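Local coordinates for sensory transduction histidine kinase, putative (Borrelia burgdorferi, PDB 5BWJ), which is a putative hybrid histidine kinase, present as its periplasmic Venus flytrap sensor domain, thought to detect small molecules associated with tick feeding, at residues E84-N96 / L147-C159. Residues are numbered along the deposited sequence; the frame is centred on the assembly and turned at random.
Sequences ELARSISILFFKN and LKNDKVDYIYGDC
An antiparallel strand pair in one lobe of the Venus flytrap sensor domain joins Ile91 and Phe93 to Gly157 and Ile155. Both are hydrogen-bonded pairs; in the second, Phe93 N meets Ile155 O at 2.8 Å, nearly in line with the carbonyl. Between them Leu92 faces Tyr156 in a non-hydrogen-bonded pair, and its CD1 packs on Tyr154 CB at 3.6 Å. Phe93 and Ile155 share the other face, CB against CG1, where Leu143 and Val144 cover Ile155. The Phe93 ring has Ile91 CG2 over its centre, and its edge runs to the carbonyl oxygen of Cys159, 3.5 Å from CZ. Strand 79-94 continues beyond this lobe, whereas the partner chain turns a corner at Gly157. There Asp158, its CG swung anti to the backbone N (chi1 -174°), places OD2 2.6 Å from the donor Ser88 OG, while OD1 caps Thr161 N of helix 161-169. Ser88 OG is also bonded to Asn187 ND2. Tyr156 OH lies 2.8 Å from Ser90 OG; both hydroxyls bond Val181 O, and Ser90 OG also bonds Tyr183 N. At the far end Lys95 runs antiparallel to the Leu147 side chain, CG against CG at 3.8 Å; a bend at chi3 (57°) brings NZ to Lys148 O at 3.0 Å, from above the carbonyl plane, and into a salt bridge with Asp150 OD1 (3.3 Å, a weak hydrogen bond). Asp150, at positive phi, is the C-prime residue of the Schellman motif ending helix 140-148.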
ATOM      1  N   GLU B  84      15.131   0.073  -2.788  1.00 58.91           N
ATOM      2  CA  GLU B  84      13.784   0.337  -2.300  1.00 59.13           C
ATOM      3  C   GLU B  84      12.855  -0.825  -2.643  1.00 55.05           C
ATOM      4  O   GLU B  84      12.829  -1.294  -3.781  1.00 54.44           O
ATOM      5  CB  GLU B  84      13.256   1.642  -2.899  1.00 64.78           C
ATOM      6  CG  GLU B  84      11.838   2.006  -2.492  1.00 70.43           C
ATOM      7  CD  GLU B  84      11.399   3.340  -3.070  1.00 76.94           C
ATOM      8  OE1 GLU B  84      12.176   4.314  -2.978  1.00 81.77           O
ATOM      9  OE2 GLU B  84      10.282   3.413  -3.624  1.00 76.66           O
ATOM     10  N   LEU B  85      12.094  -1.281  -1.654  1.00 52.29           N
ATOM     11  CA  LEU B  85      11.184  -2.406  -1.840  1.00 52.35           C
ATOM     12  C   LEU B  85       9.761  -1.923  -2.104  1.00 52.80           C
ATOM     13  O   LEU B  85       9.065  -2.458  -2.966  1.00 55.28           O
ATOM     14  CB  LEU B  85      11.217  -3.318  -0.615  1.00 53.45           C
ATOM     15  CG  LEU B  85      10.300  -4.543  -0.644  1.00 54.08           C
ATOM     16  CD1 LEU B  85      10.521  -5.378  -1.898  1.00 54.83           C
ATOM     17  CD2 LEU B  85      10.527  -5.384   0.601  1.00 53.21           C
ATOM     18  N   ALA B  86       9.337  -0.913  -1.355  1.00 53.06           N
ATOM     19  CA  ALA B  86       8.017  -0.326  -1.537  1.00 52.68           C
ATOM     20  C   ALA B  86       7.928   1.001  -0.797  1.00 50.93           C
ATOM     21  O   ALA B  86       8.847   1.377  -0.066  1.00 56.74           O
ATOM     22  CB  ALA B  86       6.936  -1.276  -1.052  1.00 53.23           C
ATOM     23  N   ARG B  87       6.816   1.699  -0.994  1.00 41.00           N
ATOM     24  CA  ARG B  87       6.586   2.992  -0.362  1.00 39.59           C
ATOM     25  C   ARG B  87       5.392   2.932   0.581  1.00 37.84           C
ATOM     26  O   ARG B  87       4.470   2.142   0.380  1.00 38.43           O
ATOM     27  CB  ARG B  87       6.355   4.073  -1.420  1.00 45.46           C
ATOM     28  CG  ARG B  87       7.623   4.654  -2.018  1.00 54.25           C
ATOM     29  CD  ARG B  87       7.291   5.692  -3.079  1.00 64.84           C
ATOM     30  NE  ARG B  87       8.385   6.636  -3.299  1.00 75.88           N
ATOM     31  CZ  ARG B  87       9.361   6.475  -4.190  1.00 84.23           C
ATOM     32  NH1 ARG B  87      10.303   7.402  -4.307  1.00 88.75           N
ATOM     33  NH2 ARG B  87       9.407   5.396  -4.962  1.00 85.51           N
ATOM     34  N   SER B  88       5.420   3.780   1.604  1.00 37.56           N
ATOM     35  CA  SER B  88       4.309   3.913   2.537  1.00 38.39           C
ATOM     36  C   SER B  88       4.037   5.386   2.820  1.00 41.34           C
ATOM     37  O   SER B  88       4.812   6.259   2.426  1.00 43.58           O
ATOM     38  CB  SER B  88       4.606   3.171   3.842  1.00 40.65           C
ATOM     39  OG  SER B  88       4.811   1.788   3.612  1.00 42.75           O
ATOM     40  N   ILE B  89       2.925   5.649   3.498  1.00 39.77           N
ATOM     41  CA  ILE B  89       2.589   6.990   3.951  1.00 39.46           C
ATOM     42  C   ILE B  89       2.491   6.979   5.471  1.00 41.51           C
ATOM     43  O   ILE B  89       1.842   6.109   6.052  1.00 41.46           O
ATOM     44  CB  ILE B  89       1.263   7.491   3.336  1.00 36.90           C
ATOM     45  CG1 ILE B  89       1.370   7.506   1.807  1.00 37.82           C
ATOM     46  CG2 ILE B  89       0.915   8.883   3.872  1.00 37.45           C
ATOM     47  CD1 ILE B  89       0.095   7.925   1.082  1.00 39.56           C
ATOM     48  N   SER B  90       3.156   7.932   6.114  1.00 35.26           N
ATOM     49  CA  SER B  90       3.082   8.059   7.563  1.00 40.10           C
ATOM     50  C   SER B  90       1.726   8.632   7.957  1.00 42.49           C
ATOM     51  O   SER B  90       1.305   9.660   7.429  1.00 46.57           O
ATOM     52  CB  SER B  90       4.212   8.947   8.089  1.00 44.77           C
ATOM     53  OG  SER B  90       4.032  10.293   7.684  1.00 48.15           O
ATOM     54  N   ILE B  91       1.049   7.964   8.885  1.00 39.74           N
ATOM     55  CA  ILE B  91      -0.279   8.387   9.316  1.00 39.19           C
ATOM     56  C   ILE B  91      -0.397   8.357  10.834  1.00 38.74           C
ATOM     57  O   ILE B  91       0.056   7.418  11.494  1.00 37.97           O
ATOM     58  CB  ILE B  91      -1.382   7.500   8.680  1.00 40.56           C
ATOM     59  CG1 ILE B  91      -1.593   7.918   7.220  1.00 43.08           C
ATOM     60  CG2 ILE B  91      -2.703   7.603   9.463  1.00 39.10           C
ATOM     61  CD1 ILE B  91      -2.688   7.163   6.487  1.00 45.23           C
ATOM     62  N   LEU B  92      -0.997   9.411  11.376  1.00 39.31           N
ATOM     63  CA  LEU B  92      -1.341   9.461  12.788  1.00 38.70           C
ATOM     64  C   LEU B  92      -2.749   8.900  12.964  1.00 38.35           C
ATOM     65  O   LEU B  92      -3.723   9.507  12.515  1.00 38.18           O
ATOM     66  CB  LEU B  92      -1.252  10.895  13.317  1.00 38.49           C
ATOM     67  CG  LEU B  92      -1.342  11.060  14.835  1.00 39.91           C
ATOM     68  CD1 LEU B  92      -0.111  10.477  15.517  1.00 39.67           C
ATOM     69  CD2 LEU B  92      -1.512  12.523  15.203  1.00 42.15           C
ATOM     70  N   PHE B  93      -2.844   7.733  13.595  1.00 38.25           N
ATOM     71  CA  PHE B  93      -4.124   7.057  13.806  1.00 36.85           C
ATOM     72  C   PHE B  93      -4.692   7.306  15.199  1.00 38.38           C
ATOM     73  O   PHE B  93      -3.949   7.557  16.146  1.00 37.99           O
ATOM     74  CB  PHE B  93      -3.975   5.548  13.606  1.00 36.11           C
ATOM     75  CG  PHE B  93      -3.823   5.126  12.175  1.00 35.37           C
ATOM     76  CD1 PHE B  93      -4.901   5.166  11.308  1.00 34.28           C
ATOM     77  CD2 PHE B  93      -2.608   4.658  11.706  1.00 36.12           C
ATOM     78  CE1 PHE B  93      -4.765   4.765   9.995  1.00 33.34           C
ATOM     79  CE2 PHE B  93      -2.467   4.255  10.394  1.00 34.65           C
ATOM     80  CZ  PHE B  93      -3.547   4.308   9.538  1.00 33.30           C
ATOM     81  N   PHE B  94      -6.014   7.216  15.319  1.00 40.79           N
ATOM     82  CA  PHE B  94      -6.673   7.221  16.623  1.00 43.53           C
ATOM     83  C   PHE B  94      -7.994   6.465  16.531  1.00 43.16           C
ATOM     84  O   PHE B  94      -8.459   6.145  15.438  1.00 40.92           O
ATOM     85  CB  PHE B  94      -6.897   8.651  17.125  1.00 46.36           C
ATOM     86  CG  PHE B  94      -7.790   9.479  16.246  1.00 49.23           C
ATOM     87  CD1 PHE B  94      -7.270  10.180  15.171  1.00 50.28           C
ATOM     88  CD2 PHE B  94      -9.149   9.571  16.504  1.00 51.56           C
ATOM     89  CE1 PHE B  94      -8.090  10.947  14.363  1.00 50.73           C
ATOM     90  CE2 PHE B  94      -9.973  10.336  15.700  1.00 52.24           C
ATOM     91  CZ  PHE B  94      -9.442  11.025  14.629  1.00 51.78           C
ATOM     92  N   LYS B  95      -8.587   6.173  17.683  1.00 47.65           N
ATOM     93  CA  LYS B  95      -9.794   5.355  17.746  1.00 54.10           C
ATOM     94  C   LYS B  95     -11.069   6.176  17.582  1.00 60.56           C
ATOM     95  O   LYS B  95     -11.075   7.387  17.799  1.00 61.58           O
ATOM     96  CB  LYS B  95      -9.846   4.597  19.076  1.00 57.74           C
ATOM     97  CG  LYS B  95      -8.804   3.498  19.211  1.00 60.17           C
ATOM     98  CD  LYS B  95      -8.655   3.038  20.658  1.00 65.18           C
ATOM     99  CE  LYS B  95      -9.974   2.544  21.242  1.00 67.72           C
ATOM    100  NZ  LYS B  95      -9.809   2.035  22.632  1.00 68.77           N
ATOM    101  N   ASN B  96     -12.148   5.496  17.203  1.00 66.46           N
ATOM    102  CA  ASN B  96     -13.464   6.116  17.079  1.00 72.06           C
ATOM    103  C   ASN B  96     -13.500   7.187  15.998  1.00 75.91           C
ATOM    104  O   ASN B  96     -14.548   7.445  15.404  1.00 78.10           O
ATOM    105  CB  ASN B  96     -13.893   6.718  18.419  1.00 74.10           C
ATOM    106  N   LEU B 147      -2.830   1.478  21.831  1.00 43.69           N
ATOM    107  CA  LEU B 147      -3.928   2.360  21.454  1.00 44.33           C
ATOM    108  C   LEU B 147      -5.256   1.756  21.887  1.00 44.39           C
ATOM    109  O   LEU B 147      -6.094   2.433  22.481  1.00 43.94           O
ATOM    110  CB  LEU B 147      -3.930   2.611  19.943  1.00 43.31           C
ATOM    111  CG  LEU B 147      -5.039   3.526  19.415  1.00 43.24           C
ATOM    112  CD1 LEU B 147      -4.874   4.941  19.948  1.00 41.60           C
ATOM    113  CD2 LEU B 147      -5.062   3.526  17.893  1.00 43.94           C
ATOM    114  N   LYS B 148      -5.438   0.476  21.576  1.00 45.48           N
ATOM    115  CA  LYS B 148      -6.655  -0.246  21.932  1.00 48.46           C
ATOM    116  C   LYS B 148      -6.913  -0.191  23.435  1.00 48.87           C
ATOM    117  O   LYS B 148      -8.051  -0.025  23.873  1.00 50.46           O
ATOM    118  CB  LYS B 148      -6.560  -1.703  21.472  1.00 53.21           C
ATOM    119  CG  LYS B 148      -7.803  -2.542  21.748  1.00 60.49           C
ATOM    120  CD  LYS B 148      -9.000  -2.048  20.951  1.00 67.14           C
ATOM    121  CE  LYS B 148     -10.202  -2.964  21.128  1.00 73.10           C
ATOM    122  NZ  LYS B 148     -11.363  -2.531  20.300  1.00 75.38           N
ATOM    123  N   ASN B 149      -5.846  -0.329  24.217  1.00 55.04           N
ATOM    124  CA  ASN B 149      -5.952  -0.354  25.673  1.00 55.41           C
ATOM    125  C   ASN B 149      -5.802   1.034  26.293  1.00 57.94           C
ATOM    126  O   ASN B 149      -5.589   1.163  27.498  1.00 59.38           O
ATOM    127  CB  ASN B 149      -4.904  -1.303  26.257  1.00 55.84           C
ATOM    128  CG  ASN B 149      -5.102  -2.738  25.806  1.00 56.70           C
ATOM    129  OD1 ASN B 149      -6.226  -3.176  25.564  1.00 57.07           O
ATOM    130  ND2 ASN B 149      -4.004  -3.478  25.692  1.00 58.41           N
ATOM    131  N   ASP B 150      -5.906   2.063  25.460  1.00 57.82           N
ATOM    132  CA  ASP B 150      -5.904   3.451  25.922  1.00 59.54           C
ATOM    133  C   ASP B 150      -4.632   3.817  26.686  1.00 60.25           C
ATOM    134  O   ASP B 150      -4.654   4.675  27.569  1.00 61.33           O
ATOM    135  CB  ASP B 150      -7.132   3.714  26.800  1.00 63.58           C
ATOM    136  CG  ASP B 150      -8.437   3.488  26.059  1.00 66.07           C
ATOM    137  OD1 ASP B 150      -8.586   4.019  24.939  1.00 64.09           O
ATOM    138  OD2 ASP B 150      -9.309   2.773  26.595  1.00 70.42           O
ATOM    139  N   LYS B 151      -3.524   3.167  26.346  1.00 58.44           N
ATOM    140  CA  LYS B 151      -2.227   3.532  26.906  1.00 58.83           C
ATOM    141  C   LYS B 151      -1.707   4.786  26.205  1.00 55.74           C
ATOM    142  O   LYS B 151      -0.997   5.596  26.802  1.00 54.01           O
ATOM    143  CB  LYS B 151      -1.227   2.383  26.763  1.00 58.31           C
ATOM    144  N   VAL B 152      -2.073   4.930  24.932  1.00 55.29           N
ATOM    145  CA  VAL B 152      -1.752   6.120  24.152  1.00 53.49           C
ATOM    146  C   VAL B 152      -3.008   6.640  23.462  1.00 52.78           C
ATOM    147  O   VAL B 152      -3.977   5.902  23.284  1.00 53.95           O
ATOM    148  CB  VAL B 152      -0.667   5.838  23.090  1.00 50.82           C
ATOM    149  CG1 VAL B 152       0.647   5.460  23.758  1.00 51.10           C
ATOM    150  CG2 VAL B 152      -1.118   4.739  22.137  1.00 48.84           C
ATOM    151  N   ASP B 153      -2.983   7.912  23.078  1.00 52.03           N
ATOM    152  CA  ASP B 153      -4.111   8.538  22.396  1.00 52.53           C
ATOM    153  C   ASP B 153      -3.980   8.396  20.883  1.00 51.56           C
ATOM    154  O   ASP B 153      -4.978   8.247  20.176  1.00 49.16           O
ATOM    155  CB  ASP B 153      -4.209  10.018  22.775  1.00 56.06           C
ATOM    156  CG  ASP B 153      -4.479  10.225  24.253  1.00 62.13           C
ATOM    157  OD1 ASP B 153      -5.316   9.489  24.815  1.00 63.06           O
ATOM    158  OD2 ASP B 153      -3.851  11.122  24.853  1.00 66.39           O
ATOM    159  N   TYR B 154      -2.743   8.448  20.399  1.00 54.17           N
ATOM    160  CA  TYR B 154      -2.461   8.356  18.969  1.00 53.35           C
ATOM    161  C   TYR B 154      -1.289   7.420  18.703  1.00 49.04           C
ATOM    162  O   TYR B 154      -0.393   7.286  19.537  1.00 48.83           O
ATOM    163  CB  TYR B 154      -2.154   9.741  18.394  1.00 56.97           C
ATOM    164  CG  TYR B 154      -3.234  10.768  18.648  1.00 60.85           C
ATOM    165  CD1 TYR B 154      -3.262  11.500  19.829  1.00 65.14           C
ATOM    166  CD2 TYR B 154      -4.222  11.010  17.706  1.00 61.26           C
ATOM    167  CE1 TYR B 154      -4.247  12.439  20.064  1.00 67.16           C
ATOM    168  CE2 TYR B 154      -5.212  11.947  17.932  1.00 63.46           C
ATOM    169  CZ  TYR B 154      -5.219  12.658  19.112  1.00 67.04           C
ATOM    170  OH  TYR B 154      -6.204  13.592  19.339  1.00 69.18           O
ATOM    171  N   ILE B 155      -1.301   6.772  17.541  1.00 45.14           N
ATOM    172  CA  ILE B 155      -0.150   6.002  17.082  1.00 43.97           C
ATOM    173  C   ILE B 155       0.280   6.522  15.715  1.00 41.82           C
ATOM    174  O   ILE B 155      -0.548   6.969  14.922  1.00 39.97           O
ATOM    175  CB  ILE B 155      -0.449   4.489  17.011  1.00 43.40           C
ATOM    176  CG1 ILE B 155      -1.625   4.213  16.070  1.00 44.14           C
ATOM    177  CG2 ILE B 155      -0.719   3.950  18.414  1.00 44.78           C
ATOM    178  CD1 ILE B 155      -1.945   2.739  15.883  1.00 45.18           C
ATOM    179  N   TYR B 156       1.582   6.461  15.456  1.00 42.55           N
ATOM    180  CA  TYR B 156       2.168   7.026  14.250  1.00 42.03           C
ATOM    181  C   TYR B 156       3.016   5.981  13.535  1.00 40.69           C
ATOM    182  O   TYR B 156       3.935   5.415  14.124  1.00 42.18           O
ATOM    183  CB  TYR B 156       3.010   8.250  14.612  1.00 43.53           C
ATOM    184  CG  TYR B 156       3.445   9.089  13.437  1.00 45.19           C
ATOM    185  CD1 TYR B 156       2.513   9.737  12.638  1.00 44.95           C
ATOM    186  CD2 TYR B 156       4.791   9.254  13.137  1.00 46.49           C
ATOM    187  CE1 TYR B 156       2.907  10.514  11.566  1.00 45.67           C
ATOM    188  CE2 TYR B 156       5.195  10.030  12.067  1.00 46.77           C
ATOM    189  CZ  TYR B 156       4.249  10.657  11.286  1.00 45.89           C
ATOM    190  OH  TYR B 156       4.644  11.430  10.220  1.00 45.71           O
ATOM    191  N   GLY B 157       2.704   5.716  12.270  1.00 38.95           N
ATOM    192  CA  GLY B 157       3.443   4.722  11.516  1.00 38.52           C
ATOM    193  C   GLY B 157       2.846   4.367  10.167  1.00 37.05           C
ATOM    194  O   GLY B 157       2.162   5.176   9.536  1.00 35.97           O
ATOM    195  N   ASP B 158       3.114   3.138   9.737  1.00 37.08           N
ATOM    196  CA  ASP B 158       2.742   2.667   8.408  1.00 37.13           C
ATOM    197  C   ASP B 158       1.230   2.681   8.189  1.00 36.62           C
ATOM    198  O   ASP B 158       0.474   2.149   9.001  1.00 38.44           O
ATOM    199  CB  ASP B 158       3.285   1.254   8.190  1.00 37.30           C
ATOM    200  CG  ASP B 158       3.061   0.755   6.779  1.00 38.11           C
ATOM    201  OD1 ASP B 158       2.007   0.135   6.530  1.00 34.73           O
ATOM    202  OD2 ASP B 158       3.937   0.986   5.920  1.00 42.06           O
ATOM    203  N   CYS B 159       0.805   3.276   7.077  1.00 34.68           N
ATOM    204  CA  CYS B 159      -0.618   3.465   6.792  1.00 33.49           C
ATOM    205  C   CYS B 159      -1.366   2.147   6.627  1.00 34.77           C
ATOM    206  O   CYS B 159      -2.489   2.004   7.110  1.00 37.65           O
ATOM    207  CB  CYS B 159      -0.808   4.313   5.528  1.00 33.71           C
ATOM    208  SG  CYS B 159      -0.091   3.612   4.014  1.00 42.58           S
TER